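Local coordinates for putative OmpA family lipoprotein (Burkholderia cenocepacia, PDB 5LKW) that binds the peptidoglycan component diaminopimelic acid through its OmpA-like domain and probably acts in the Tol-Pal system in outer-membrane invagination at cell division and in membrane integrity, at residues A[99-104]-A[113-118]; A[71-76]-A[90-95]; A[19-22]-A[27-30]; A[21-26]-A[62-67]. All blocks are in the same frame, centred on the assembly; numbering follows the deposited sequence.

Contact 1. Residues A[99-104]-A[113-118]. With API (2,6-diaminopimelic acid), chain C.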
loop_
_atom_site.group_PDB
_atom_site.type_symbol
_atom_site.label_atom_id
_atom_site.label_comp_id
_atom_site.label_asym_id
_atom_site.label_seq_id
_atom_site.Cartn_x
_atom_site.Cartn_y
_atom_site.Cartn_z
ATOM N N LYS A 99 -12.596 -3.199 4.804
ATOM C CA LYS A 99 -12.812 -1.847 4.284
ATOM C C LYS A 99 -12.791 -1.752 2.761
ATOM O O LYS A 99 -11.951 -1.044 2.206
ATOM C CB LYS A 99 -11.789 -0.817 4.817
ATOM C CG LYS A 99 -11.535 -0.881 6.314
ATOM C CD LYS A 99 -12.810 -0.708 7.085
ATOM C CE LYS A 99 -12.572 -0.894 8.574
ATOM N NZ LYS A 99 -13.675 -0.178 9.279
ATOM N N PRO A 100 -13.739 -2.430 2.092
ATOM C CA PRO A 100 -13.792 -2.339 0.618
ATOM C C PRO A 100 -13.933 -0.848 0.186
ATOM O O PRO A 100 -14.706 -0.128 0.790
ATOM C CB PRO A 100 -15.032 -3.212 0.257
ATOM C CG PRO A 100 -15.971 -3.162 1.577
ATOM C CD PRO A 100 -14.897 -3.166 2.689
ATOM N N GLN A 101 -13.151 -0.356 -0.768
ATOM C CA GLN A 101 -13.355 1.020 -1.281
ATOM C C GLN A 101 -14.483 1.112 -2.362
ATOM O O GLN A 101 -15.268 2.082 -2.391
ATOM C CB GLN A 101 -12.020 1.578 -1.823
ATOM C CG GLN A 101 -11.888 3.055 -1.618
ATOM C CD GLN A 101 -11.901 3.431 -0.110
ATOM O OE1 GLN A 101 -11.466 2.648 0.758
ATOM N NE2 GLN A 101 -12.428 4.622 0.201
ATOM N N ALA A 102 -14.570 0.081 -3.218
ATOM C CA ALA A 102 -15.702 -0.111 -4.134
ATOM C C ALA A 102 -16.536 -1.265 -3.603
ATOM O O ALA A 102 -15.972 -2.327 -3.205
ATOM C CB ALA A 102 -15.156 -0.446 -5.521
ATOM N N THR A 103 -17.854 -1.098 -3.600
ATOM C CA THR A 103 -18.753 -1.988 -2.839
ATOM C C THR A 103 -19.556 -2.990 -3.713
ATOM O O THR A 103 -20.307 -3.825 -3.171
ATOM C CB THR A 103 -19.793 -1.171 -1.948
ATOM O OG1 THR A 103 -20.581 -0.361 -2.820
ATOM C CG2 THR A 103 -19.063 -0.258 -0.873
ATOM N N GLY A 104 -19.391 -2.893 -5.031
ATOM C CA GLY A 104 -19.875 -3.877 -5.998
ATOM C C GLY A 104 -19.234 -5.283 -6.009
ATOM O O GLY A 104 -18.228 -5.544 -5.366
ATOM N N ASN A 113 -10.099 -3.108 -4.867
ATOM C CA ASN A 113 -9.934 -3.436 -3.478
ATOM C C ASN A 113 -8.710 -4.255 -3.177
ATOM O O ASN A 113 -8.435 -4.433 -1.987
ATOM C CB ASN A 113 -11.189 -4.110 -2.835
ATOM C CG ASN A 113 -12.458 -3.220 -2.928
ATOM O OD1 ASN A 113 -12.385 -1.981 -2.962
ATOM N ND2 ASN A 113 -13.614 -3.866 -3.025
ATOM N N ARG A 114 -8.016 -4.789 -4.216
ATOM C CA ARG A 114 -6.763 -5.581 -4.064
ATOM C C ARG A 114 -5.650 -4.563 -4.103
ATOM O O ARG A 114 -5.133 -4.268 -5.162
ATOM C CB ARG A 114 -6.588 -6.529 -5.234
ATOM C CG ARG A 114 -7.640 -7.679 -5.287
ATOM C CD ARG A 114 -7.176 -8.755 -6.299
ATOM N NE ARG A 114 -7.095 -8.298 -7.696
ATOM C CZ ARG A 114 -8.131 -8.195 -8.534
ATOM N NH1 ARG A 114 -9.361 -8.531 -8.103
ATOM N NH2 ARG A 114 -7.927 -7.807 -9.837
ATOM N N ARG A 115 -5.408 -3.938 -2.962
ATOM C CA ARG A 115 -4.794 -2.624 -2.915
ATOM C C ARG A 115 -4.057 -2.433 -1.615
ATOM O O ARG A 115 -4.499 -2.929 -0.552
ATOM C CB ARG A 115 -5.876 -1.520 -3.009
ATOM C CG ARG A 115 -5.374 -0.102 -3.408
ATOM C CD ARG A 115 -6.574 0.969 -3.440
ATOM N NE ARG A 115 -7.001 1.145 -2.059
ATOM C CZ ARG A 115 -8.037 0.565 -1.464
ATOM N NH1 ARG A 115 -8.917 -0.201 -2.137
ATOM N NH2 ARG A 115 -8.181 0.746 -0.147
ATOM N N ALA A 116 -2.957 -1.675 -1.686
ATOM C CA ALA A 116 -2.240 -1.244 -0.467
ATOM C C ALA A 116 -2.086 0.236 -0.509
ATOM O O ALA A 116 -1.641 0.758 -1.546
ATOM C CB ALA A 116 -0.802 -1.931 -0.370
ATOM N N ASP A 117 -2.451 0.914 0.604
ATOM C CA ASP A 117 -2.355 2.362 0.697
ATOM C C ASP A 117 -1.258 2.802 1.674
ATOM O O ASP A 117 -1.160 2.278 2.806
ATOM C CB ASP A 117 -3.681 3.013 1.196
ATOM C CG ASP A 117 -4.896 2.630 0.364
ATOM O OD1 ASP A 117 -4.804 2.610 -0.896
ATOM O OD2 ASP A 117 -5.967 2.393 0.999
ATOM N N LEU A 118 -0.562 3.869 1.255
ATOM C CA LEU A 118 0.415 4.568 2.078
ATOM C C LEU A 118 -0.378 5.608 2.810
ATOM O O LEU A 118 -0.870 6.557 2.187
ATOM C CB LEU A 118 1.503 5.214 1.186
ATOM C CG LEU A 118 2.616 4.347 0.532
ATOM C CD1 LEU A 118 2.119 3.420 -0.450
ATOM C CD2 LEU A 118 3.603 5.225 -0.230
HETATM C C API C . -7.538 -11.126 -3.482
HETATM C CA API C . -8.326 -12.369 -3.148
HETATM C C3 API C . -8.925 -13.171 -4.304
HETATM C C4 API C . -9.666 -14.391 -3.717
HETATM C C5 API C . -9.298 -15.744 -4.353
HETATM C C6 API C . -9.908 -16.966 -3.640
HETATM O O API C . -7.847 -10.132 -2.840
HETATM O OXT API C . -6.616 -11.044 -4.327
HETATM N N API C . -9.441 -11.912 -2.321
HETATM O O HOH W 1 -10.379 -1.302 -0.024
HETATM O O HOH W 2 -9.156 0.371 2.884
#
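The side-chain amide of Asn113 closes a two-way clasp on the backbone of Ala102. Its ND2 donates to Ala102 O over 2.8 Å at an almost straight 175°, with the acceptor lying in the amide plane. In return its OD1 accepts from Ala102 N at 3.0 Å (171°), the N-H arriving in the carbonyl plane on a lone pair. The same OD1 also takes a weak, bent bond from Gln101 N, 2.8 Å away, so three bonds fix the rotation of this buried amide. Beside it, Arg115 grips Asp117 side-on within the strand: NE reaches OD1 at 2.9 Å and NH2 reaches OD2 at 3.0 Å, while NH1 bonds to the carbonyl of Gln112. Water 1 links Arg115 NH1 to Lys99 O, accepting from the first at 2.8 Å and donating to the second.

In this OmpA-like domain the clasp ties the loop after strand 90-96 to the junction of helix 107-113 and strand 115-120. The neighbouring Arg114 turns to the ligand pocket, where its CD lies 3.1 Å from OXT of diaminopimelic acid and its NH1 forms a salt bridge with Asp57.

Packing adds a few contacts. Gln101 CB rests 3.6 Å from Arg115 NH1, and the Gln101 amide and Arg115 guanidinium planes stand 81° apart. Pro100 CB also touches Asn113 ND2, while Ala102 CB packs against Ser109 and Gln112 of helix 107-113.

Contact 2. Residues A[71-76]-A[90-95]. With API (2,6-diaminopimelic acid), chain C.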
loop_
_atom_site.group_PDB
_atom_site.type_symbol
_atom_site.label_atom_id
_atom_site.label_comp_id
_atom_site.label_asym_id
_atom_site.label_seq_id
_atom_site.Cartn_x
_atom_site.Cartn_y
_atom_site.Cartn_z
ATOM N N LYS A 71 0.437 -9.553 3.696
ATOM C CA LYS A 71 1.532 -9.805 2.776
ATOM C C LYS A 71 1.681 -8.674 1.748
ATOM O O LYS A 71 2.798 -8.238 1.415
ATOM C CB LYS A 71 1.336 -11.172 2.119
ATOM C CG LYS A 71 1.952 -12.361 2.941
ATOM C CD LYS A 71 1.604 -13.694 2.293
ATOM C CE LYS A 71 2.644 -14.825 2.637
ATOM N NZ LYS A 71 2.939 -14.752 4.108
ATOM N N ARG A 72 0.552 -8.163 1.271
ATOM C CA ARG A 72 0.525 -6.910 0.447
ATOM C C ARG A 72 1.169 -5.696 1.179
ATOM O O ARG A 72 1.988 -4.966 0.620
ATOM C CB ARG A 72 -0.928 -6.614 0.043
ATOM C CG ARG A 72 -1.500 -7.675 -0.914
ATOM C CD ARG A 72 -2.901 -7.392 -1.444
ATOM N NE ARG A 72 -3.189 -8.282 -2.583
ATOM C CZ ARG A 72 -4.400 -8.732 -2.936
ATOM N NH1 ARG A 72 -5.522 -8.380 -2.292
ATOM N NH2 ARG A 72 -4.499 -9.533 -3.969
ATOM N N ALA A 73 0.841 -5.485 2.441
ATOM C CA ALA A 73 1.409 -4.300 3.107
ATOM C C ALA A 73 2.951 -4.473 3.269
ATOM O O ALA A 73 3.738 -3.484 3.143
ATOM C CB ALA A 73 0.682 -4.016 4.435
ATOM N N GLU A 74 3.365 -5.721 3.447
ATOM C CA GLU A 74 4.752 -6.111 3.739
ATOM C C GLU A 74 5.587 -6.045 2.486
ATOM O O GLU A 74 6.712 -5.509 2.520
ATOM C CB GLU A 74 4.835 -7.492 4.408
ATOM C CG GLU A 74 4.361 -7.455 5.879
ATOM C CD GLU A 74 4.383 -8.815 6.604
ATOM O OE1 GLU A 74 4.461 -9.891 5.937
ATOM O OE2 GLU A 74 4.270 -8.777 7.858
ATOM N N ALA A 75 5.015 -6.542 1.372
ATOM C CA ALA A 75 5.565 -6.325 0.041
ATOM C C ALA A 75 5.908 -4.835 -0.272
ATOM O O ALA A 75 6.963 -4.540 -0.826
ATOM C CB ALA A 75 4.644 -6.961 -1.031
ATOM N N VAL A 76 5.035 -3.892 0.094
ATOM C CA VAL A 76 5.276 -2.459 -0.125
ATOM C C VAL A 76 6.372 -1.917 0.849
ATOM O O VAL A 76 7.288 -1.202 0.438
ATOM C CB VAL A 76 3.965 -1.649 0.036
ATOM C CG1 VAL A 76 4.238 -0.142 -0.012
ATOM C CG2 VAL A 76 2.864 -2.090 -1.020
ATOM N N MET A 90 7.813 3.124 9.211
ATOM C CA MET A 90 6.890 2.316 8.411
ATOM C C MET A 90 6.217 1.305 9.296
ATOM O O MET A 90 6.883 0.625 10.088
ATOM C CB MET A 90 7.670 1.573 7.320
ATOM C CG MET A 90 8.163 2.505 6.223
ATOM S SD MET A 90 8.876 1.607 4.876
ATOM C CE MET A 90 10.219 0.717 5.764
ATOM N N GLU A 91 4.904 1.186 9.145
ATOM C CA GLU A 91 4.165 0.133 9.836
ATOM C C GLU A 91 3.265 -0.583 8.803
ATOM O O GLU A 91 2.490 0.088 8.114
ATOM C CB GLU A 91 3.348 0.724 10.984
ATOM C CG GLU A 91 2.719 -0.362 11.904
ATOM C CD GLU A 91 1.837 0.270 12.983
ATOM O OE1 GLU A 91 1.938 1.501 13.142
ATOM O OE2 GLU A 91 1.055 -0.431 13.649
ATOM N N ALA A 92 3.432 -1.907 8.648
ATOM C CA ALA A 92 2.605 -2.692 7.682
ATOM C C ALA A 92 1.446 -3.302 8.461
ATOM O O ALA A 92 1.671 -4.069 9.393
ATOM C CB ALA A 92 3.412 -3.796 7.044
ATOM N N VAL A 93 0.216 -2.928 8.125
ATOM C CA VAL A 93 -0.981 -3.589 8.692
ATOM C C VAL A 93 -1.956 -4.118 7.613
ATOM O O VAL A 93 -1.899 -3.707 6.440
ATOM C CB VAL A 93 -1.751 -2.647 9.621
ATOM C CG1 VAL A 93 -0.896 -2.313 10.824
ATOM C CG2 VAL A 93 -2.208 -1.363 8.855
ATOM N N SER A 94 -2.863 -4.990 8.021
ATOM C CA SER A 94 -3.902 -5.538 7.121
ATOM C C SER A 94 -5.334 -5.200 7.573
ATOM O O SER A 94 -5.686 -5.470 8.732
ATOM C CB SER A 94 -3.840 -7.055 7.088
ATOM O OG SER A 94 -4.712 -7.565 6.044
ATOM N N LEU A 95 -6.138 -4.682 6.644
ATOM C CA LEU A 95 -7.608 -4.634 6.734
ATOM C C LEU A 95 -8.371 -5.799 6.055
ATOM O O LEU A 95 -9.617 -5.858 6.072
ATOM C CB LEU A 95 -8.124 -3.296 6.201
ATOM C CG LEU A 95 -7.398 -2.074 6.794
ATOM C CD1 LEU A 95 -7.842 -0.821 6.201
ATOM C CD2 LEU A 95 -7.490 -1.982 8.316
HETATM C C API C . -7.538 -11.126 -3.482
HETATM C CA API C . -8.326 -12.369 -3.148
HETATM C C3 API C . -8.925 -13.171 -4.304
HETATM C C4 API C . -9.666 -14.391 -3.717
HETATM C C5 API C . -9.298 -15.744 -4.353
HETATM C C6 API C . -9.908 -16.966 -3.640
HETATM O O API C . -7.847 -10.132 -2.840
HETATM O OXT API C . -6.616 -11.044 -4.327
HETATM N N API C . -9.441 -11.912 -2.321
#
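Ala73 and Ala92 face each other methyl to methyl, both CB atoms directed across the interface and 3.8 Å apart. They are also the closest backbone pair, CA to CA 5.0 Å, and these small side chains let the helix settle low on the strand: the axes of the two short segments approach to 6.8 Å and run nearly antiparallel, at 158°. Ala73 CB additionally sits 3.3 Å from Val93 O, a van der Waals contact with the strand backbone. From the flank, Glu74 lays its CG against Ala92 CB at 4.0 Å. Its chain is extended beyond CG (chi2 178°), which carries the carboxylate away from the methyl, to Gln70, the partner of OE2.

Arg72, one residue before Ala73, leads away from the strand. Its extended chain delivers NH1 to O and NH2 to OXT of diaminopimelic acid, at 3.0 and 2.6 Å, a two-nitrogen grip on one carboxylate. OXT lies at the edge of the guanidinium, near its plane. Bonds from NE to Ser24 O and from NH1 to Asn55 O further fix the guanidinium.

No hydrogen bond joins the two segments. They belong to the beta-alpha-beta unit of strand 50-55, helix 62-82 and strand 90-96: Ala73 also touches Ile52, and Val93 pairs through its backbone with Ile52 and Gly54 in the adjacent parallel strand.

Contact 3. Residues A[19-22]-A[27-30]. With API (2,6-diaminopimelic acid), chain C.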
loop_
_atom_site.group_PDB
_atom_site.type_symbol
_atom_site.label_atom_id
_atom_site.label_comp_id
_atom_site.label_asym_id
_atom_site.label_seq_id
_atom_site.Cartn_x
_atom_site.Cartn_y
_atom_site.Cartn_z
ATOM N N TYR A 19 -1.780 -1.461 -6.540
ATOM C CA TYR A 19 -2.739 -2.530 -6.841
ATOM C C TYR A 19 -2.111 -3.865 -7.222
ATOM O O TYR A 19 -0.974 -3.923 -7.743
ATOM C CB TYR A 19 -3.598 -2.067 -7.996
ATOM C CG TYR A 19 -4.427 -0.860 -7.619
ATOM C CD1 TYR A 19 -5.771 -1.011 -7.137
ATOM C CD2 TYR A 19 -3.876 0.415 -7.715
ATOM C CE1 TYR A 19 -6.576 0.107 -6.857
ATOM C CE2 TYR A 19 -4.668 1.570 -7.439
ATOM C CZ TYR A 19 -6.014 1.406 -7.022
ATOM O OH TYR A 19 -6.743 2.567 -6.726
ATOM N N PHE A 20 -2.845 -4.938 -6.934
ATOM C CA PHE A 20 -2.332 -6.285 -7.039
ATOM C C PHE A 20 -3.232 -7.183 -7.924
ATOM O O PHE A 20 -4.454 -7.004 -8.004
ATOM C CB PHE A 20 -2.205 -6.923 -5.616
ATOM C CG PHE A 20 -1.201 -6.237 -4.726
ATOM C CD1 PHE A 20 0.131 -6.688 -4.640
ATOM C CD2 PHE A 20 -1.604 -5.132 -3.956
ATOM C CE1 PHE A 20 1.091 -5.986 -3.758
ATOM C CE2 PHE A 20 -0.740 -4.478 -3.130
ATOM C CZ PHE A 20 0.641 -4.865 -3.059
ATOM N N ASP A 21 -2.623 -8.186 -8.547
ATOM C CA ASP A 21 -3.378 -9.217 -9.229
ATOM C C ASP A 21 -4.105 -10.145 -8.251
ATOM O O ASP A 21 -3.816 -10.189 -7.049
ATOM C CB ASP A 21 -2.450 -10.045 -10.114
ATOM C CG ASP A 21 -2.030 -9.291 -11.321
ATOM O OD1 ASP A 21 -2.580 -8.181 -11.549
ATOM O OD2 ASP A 21 -1.171 -9.823 -12.015
ATOM N N PHE A 22 -5.033 -10.908 -8.806
ATOM C CA PHE A 22 -5.860 -11.787 -8.037
ATOM C C PHE A 22 -4.949 -12.712 -7.250
ATOM O O PHE A 22 -4.053 -13.336 -7.828
ATOM C CB PHE A 22 -6.764 -12.529 -9.031
ATOM C CG PHE A 22 -7.059 -13.945 -8.683
ATOM C CD1 PHE A 22 -8.226 -14.273 -7.986
ATOM C CD2 PHE A 22 -6.218 -14.980 -9.150
ATOM C CE1 PHE A 22 -8.531 -15.627 -7.698
ATOM C CE2 PHE A 22 -6.493 -16.311 -8.865
ATOM C CZ PHE A 22 -7.652 -16.643 -8.127
ATOM N N VAL A 27 4.536 -6.844 -5.909
ATOM C CA VAL A 27 4.565 -5.432 -6.283
ATOM C C VAL A 27 5.173 -5.387 -7.648
ATOM O O VAL A 27 6.360 -5.611 -7.795
ATOM C CB VAL A 27 5.373 -4.544 -5.295
ATOM C CG1 VAL A 27 5.485 -3.110 -5.792
ATOM C CG2 VAL A 27 4.735 -4.582 -3.969
ATOM N N LYS A 28 4.336 -5.165 -8.655
ATOM C CA LYS A 28 4.812 -5.165 -10.055
ATOM C C LYS A 28 5.890 -4.065 -10.330
ATOM O O LYS A 28 5.912 -3.005 -9.664
ATOM C CB LYS A 28 3.640 -5.017 -10.998
ATOM C CG LYS A 28 2.690 -6.209 -11.047
ATOM C CD LYS A 28 1.560 -5.845 -11.980
ATOM C CE LYS A 28 0.171 -6.245 -11.432
ATOM N NZ LYS A 28 -0.925 -5.764 -12.363
ATOM N N ASP A 29 6.745 -4.342 -11.320
ATOM C CA ASP A 29 7.868 -3.508 -11.724
ATOM C C ASP A 29 7.468 -2.063 -11.974
ATOM O O ASP A 29 8.239 -1.151 -11.631
ATOM C CB ASP A 29 8.517 -4.072 -13.012
ATOM C CG ASP A 29 9.543 -5.170 -12.738
ATOM O OD1 ASP A 29 9.961 -5.351 -11.568
ATOM O OD2 ASP A 29 9.935 -5.856 -13.715
ATOM N N GLU A 30 6.262 -1.866 -12.532
ATOM C CA GLU A 30 5.736 -0.523 -12.857
ATOM C C GLU A 30 5.727 0.357 -11.613
ATOM O O GLU A 30 5.746 1.545 -11.724
ATOM C CB GLU A 30 4.306 -0.567 -13.437
ATOM C CG GLU A 30 3.295 -1.167 -12.444
ATOM C CD GLU A 30 1.964 -1.480 -13.100
ATOM O OE1 GLU A 30 1.888 -2.427 -13.905
ATOM O OE2 GLU A 30 0.994 -0.778 -12.798
HETATM C C API C . -7.538 -11.126 -3.482
HETATM C CA API C . -8.326 -12.369 -3.148
HETATM C C3 API C . -8.925 -13.171 -4.304
HETATM C C4 API C . -9.666 -14.391 -3.717
HETATM C C5 API C . -9.298 -15.744 -4.353
HETATM C C6 API C . -9.908 -16.966 -3.640
HETATM O O API C . -7.847 -10.132 -2.840
HETATM O OXT API C . -6.616 -11.044 -4.327
HETATM N N API C . -9.441 -11.912 -2.321
HETATM O O HOH W 3 1.439 -4.897 -7.805
HETATM O O HOH W 4 0.161 -7.592 -14.141
#
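Lys28 reaches across to Asp21 and ends in a salt bridge, its NZ donating to OD1 over 3.0 Å. From CB the chain runs on extended (chi2 177°) and then swings at chi3, -136°, which brings CE within 3.4 Å of Asp21 OD1. NZ at the tip approaches that oxygen from above the carboxylate, 38° out of its plane, and the two side chains cross at about a right angle. Water 4 supplements the pair: it accepts from NZ at 2.8 Å and donates a long, weak bond to Asp21 OD2. Nearer the chain itself, water 3 bridges the backbones, donating to Tyr19 O at 2.6 Å and accepting from Lys28 N at 3.0 Å.

The apolar half of the contact lies at Phe20 and Val27. Phe20 CE1 meets Val27 CG2 at 3.9 Å, obliquely; the CA atoms of Phe20 and Val27, the nearest such pair, are 7.0 Å apart. Phe20 is buried, whereas Asp21 lies on the surface.

Beyond Asp21 the loop runs on to Phe22, whose CE1 lies 3.4 Å from C5 of diaminopimelic acid. Both segments belong to the connection between strand 17-19 and helix 32-44; inward, Phe20 packs on Arg72 and Val76 of helix 62-82 and on Ala116 of strand 115-120, while Val27 rests on Ala75.

Contact 4. Residues A[21-26]-A[62-67]. With API (2,6-diaminopimelic acid), chain C.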
loop_
_atom_site.group_PDB
_atom_site.type_symbol
_atom_site.label_atom_id
_atom_site.label_comp_id
_atom_site.label_asym_id
_atom_site.label_seq_id
_atom_site.Cartn_x
_atom_site.Cartn_y
_atom_site.Cartn_z
ATOM N N ASP A 21 -2.623 -8.186 -8.547
ATOM C CA ASP A 21 -3.378 -9.217 -9.229
ATOM C C ASP A 21 -4.105 -10.145 -8.251
ATOM O O ASP A 21 -3.816 -10.189 -7.049
ATOM C CB ASP A 21 -2.450 -10.045 -10.114
ATOM C CG ASP A 21 -2.030 -9.291 -11.321
ATOM O OD1 ASP A 21 -2.580 -8.181 -11.549
ATOM O OD2 ASP A 21 -1.171 -9.823 -12.015
ATOM N N PHE A 22 -5.033 -10.908 -8.806
ATOM C CA PHE A 22 -5.860 -11.787 -8.037
ATOM C C PHE A 22 -4.949 -12.712 -7.250
ATOM O O PHE A 22 -4.053 -13.336 -7.828
ATOM C CB PHE A 22 -6.764 -12.529 -9.031
ATOM C CG PHE A 22 -7.059 -13.945 -8.683
ATOM C CD1 PHE A 22 -8.226 -14.273 -7.986
ATOM C CD2 PHE A 22 -6.218 -14.980 -9.150
ATOM C CE1 PHE A 22 -8.531 -15.627 -7.698
ATOM C CE2 PHE A 22 -6.493 -16.311 -8.865
ATOM C CZ PHE A 22 -7.652 -16.643 -8.127
ATOM N N ASP A 23 -5.155 -12.774 -5.937
ATOM C CA ASP A 23 -4.407 -13.678 -5.117
ATOM C C ASP A 23 -2.898 -13.332 -5.084
ATOM O O ASP A 23 -2.075 -14.109 -4.594
ATOM C CB ASP A 23 -4.618 -15.097 -5.668
ATOM C CG ASP A 23 -5.073 -16.067 -4.643
ATOM O OD1 ASP A 23 -5.153 -15.698 -3.429
ATOM O OD2 ASP A 23 -5.384 -17.212 -5.077
ATOM N N SER A 24 -2.508 -12.158 -5.545
ATOM C CA SER A 24 -1.090 -11.857 -5.501
ATOM C C SER A 24 -0.712 -10.782 -4.491
ATOM O O SER A 24 -1.460 -9.825 -4.248
ATOM C CB SER A 24 -0.593 -11.530 -6.909
ATOM O OG SER A 24 0.711 -10.933 -6.935
ATOM N N TYR A 25 0.456 -10.962 -3.885
ATOM C CA TYR A 25 1.129 -9.858 -3.223
ATOM C C TYR A 25 2.390 -9.377 -3.901
ATOM O O TYR A 25 3.172 -8.717 -3.236
ATOM C CB TYR A 25 1.367 -10.131 -1.733
ATOM C CG TYR A 25 2.132 -11.400 -1.456
ATOM C CD1 TYR A 25 3.519 -11.390 -1.333
ATOM C CD2 TYR A 25 1.466 -12.606 -1.304
ATOM C CE1 TYR A 25 4.239 -12.576 -1.093
ATOM C CE2 TYR A 25 2.161 -13.782 -1.060
ATOM C CZ TYR A 25 3.552 -13.767 -0.944
ATOM O OH TYR A 25 4.228 -14.946 -0.684
ATOM N N SER A 26 2.597 -9.668 -5.208
ATOM C CA SER A 26 3.753 -9.107 -5.935
ATOM C C SER A 26 3.547 -7.639 -6.248
ATOM O O SER A 26 2.547 -7.271 -6.897
ATOM C CB SER A 26 3.982 -9.769 -7.291
ATOM O OG SER A 26 3.912 -11.174 -7.155
ATOM N N SER A 62 -12.370 -14.831 5.600
ATOM C CA SER A 62 -11.891 -13.725 6.388
ATOM C C SER A 62 -10.405 -13.866 6.744
ATOM O O SER A 62 -9.616 -12.952 6.528
ATOM C CB SER A 62 -12.719 -13.599 7.656
ATOM O OG SER A 62 -12.326 -12.452 8.348
ATOM N N GLU A 63 -10.034 -15.017 7.298
ATOM C CA GLU A 63 -8.635 -15.284 7.653
ATOM C C GLU A 63 -7.710 -15.316 6.453
ATOM O O GLU A 63 -6.591 -14.817 6.554
ATOM C CB GLU A 63 -8.513 -16.553 8.516
ATOM C CG GLU A 63 -8.919 -16.261 9.974
ATOM C CD GLU A 63 -9.499 -17.465 10.743
ATOM O OE1 GLU A 63 -9.619 -18.581 10.157
ATOM O OE2 GLU A 63 -9.849 -17.295 11.953
ATOM N N TYR A 64 -8.139 -15.912 5.329
ATOM C CA TYR A 64 -7.292 -15.905 4.133
ATOM C C TYR A 64 -6.856 -14.444 3.736
ATOM O O TYR A 64 -5.660 -14.153 3.496
ATOM C CB TYR A 64 -7.950 -16.645 2.939
ATOM C CG TYR A 64 -7.034 -16.753 1.734
ATOM C CD1 TYR A 64 -6.157 -17.825 1.609
ATOM C CD2 TYR A 64 -7.019 -15.759 0.736
ATOM C CE1 TYR A 64 -5.288 -17.937 0.503
ATOM C CE2 TYR A 64 -6.131 -15.831 -0.353
ATOM C CZ TYR A 64 -5.265 -16.930 -0.461
ATOM O OH TYR A 64 -4.374 -17.054 -1.522
ATOM N N ASN A 65 -7.850 -13.566 3.678
ATOM C CA ASN A 65 -7.702 -12.216 3.178
ATOM C C ASN A 65 -7.031 -11.278 4.167
ATOM O O ASN A 65 -6.340 -10.341 3.775
ATOM C CB ASN A 65 -9.067 -11.648 2.842
ATOM C CG ASN A 65 -9.562 -12.151 1.491
ATOM O OD1 ASN A 65 -8.844 -12.024 0.486
ATOM N ND2 ASN A 65 -10.768 -12.771 1.461
ATOM N N LEU A 66 -7.223 -11.548 5.444
ATOM C CA LEU A 66 -6.393 -10.899 6.436
ATOM C C LEU A 66 -4.914 -11.229 6.189
ATOM O O LEU A 66 -4.091 -10.330 6.210
ATOM C CB LEU A 66 -6.826 -11.323 7.863
ATOM C CG LEU A 66 -6.411 -10.321 8.916
ATOM C CD1 LEU A 66 -7.394 -9.065 8.969
ATOM C CD2 LEU A 66 -6.266 -11.039 10.295
ATOM N N ALA A 67 -4.588 -12.513 5.991
ATOM C CA ALA A 67 -3.203 -12.938 5.718
ATOM C C ALA A 67 -2.686 -12.325 4.405
ATOM O O ALA A 67 -1.592 -11.780 4.365
ATOM C CB ALA A 67 -3.094 -14.464 5.675
HETATM C C API C . -7.538 -11.126 -3.482
HETATM C CA API C . -8.326 -12.369 -3.148
HETATM C C3 API C . -8.925 -13.171 -4.304
HETATM C C4 API C . -9.666 -14.391 -3.717
HETATM C C5 API C . -9.298 -15.744 -4.353
HETATM C C6 API C . -9.908 -16.966 -3.640
HETATM O O API C . -7.847 -10.132 -2.840
HETATM O OXT API C . -6.616 -11.044 -4.327
HETATM N N API C . -9.441 -11.912 -2.321
#
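One polar bond joins the segments directly: the phenol OH of Tyr64 donates to Asp23 OD1 at 2.5 Å, a separation so unusually short that its exact length is best not pressed. The carboxylate oxygen sits at the edge of the tyrosine ring, close to its plane, while the carboxylate itself is turned 55° from the ring. With CG opposite the backbone nitrogen (chi1 -175°), Tyr64 stretches from the helix to the loop, although the closest CA atoms, those of Asp23 and Asn65, are 9.0 Å apart.

Bonds to the ligand form a second link. Asp23 N donates to OXT of diaminopimelic acid at 2.8 Å and 160°, and the ligand's amino N donates to Asn65 OD1 at 2.9 Å. The Asn65 amide is held from its other end by ND2, bonded to Arg59 O.

Within the loop, one backbone bond and one side-chain bond set the shape. A type II beta turn spans Asp21 to Ser24, closed by Ser24 N to Asp21 O, and Ser24 OG accepts from Ser26 N at 2.9 Å, an ST turn.

Apolar contact comes from Phe22, one ring face of which lies over Asp23 CB, offset toward the rim.

Turn and helix start together line the diaminopimelic acid pocket of this OmpA-like domain, consistent with peptidoglycan recognition by the Pal family.

How the contacts relate
Contacts 1, 2 and 3 are all partly buried. Contact 2 lies nearest the middle, its centre about 7 Å from the centre of the chain, and is built from apolar packing of helix on strand. Contacts 1 and 3 each combine polar bonds with lighter packing, whereas contact 4 is a surface link made by one side-chain bond. Contacts 2 and 4 both use helix 62-82, contacts 3 and 4 share Asp21 and Phe22, and contacts 1 and 2 reach the same sheet. All four touch diaminopimelic acid. Between them, Arg114 NE probably bonds to Phe20 O (3.0 Å), drawing contact 1 to contact 3, and Ser94 OG probably bonds to Leu66 O (2.8 Å), joining contacts 2 and 4.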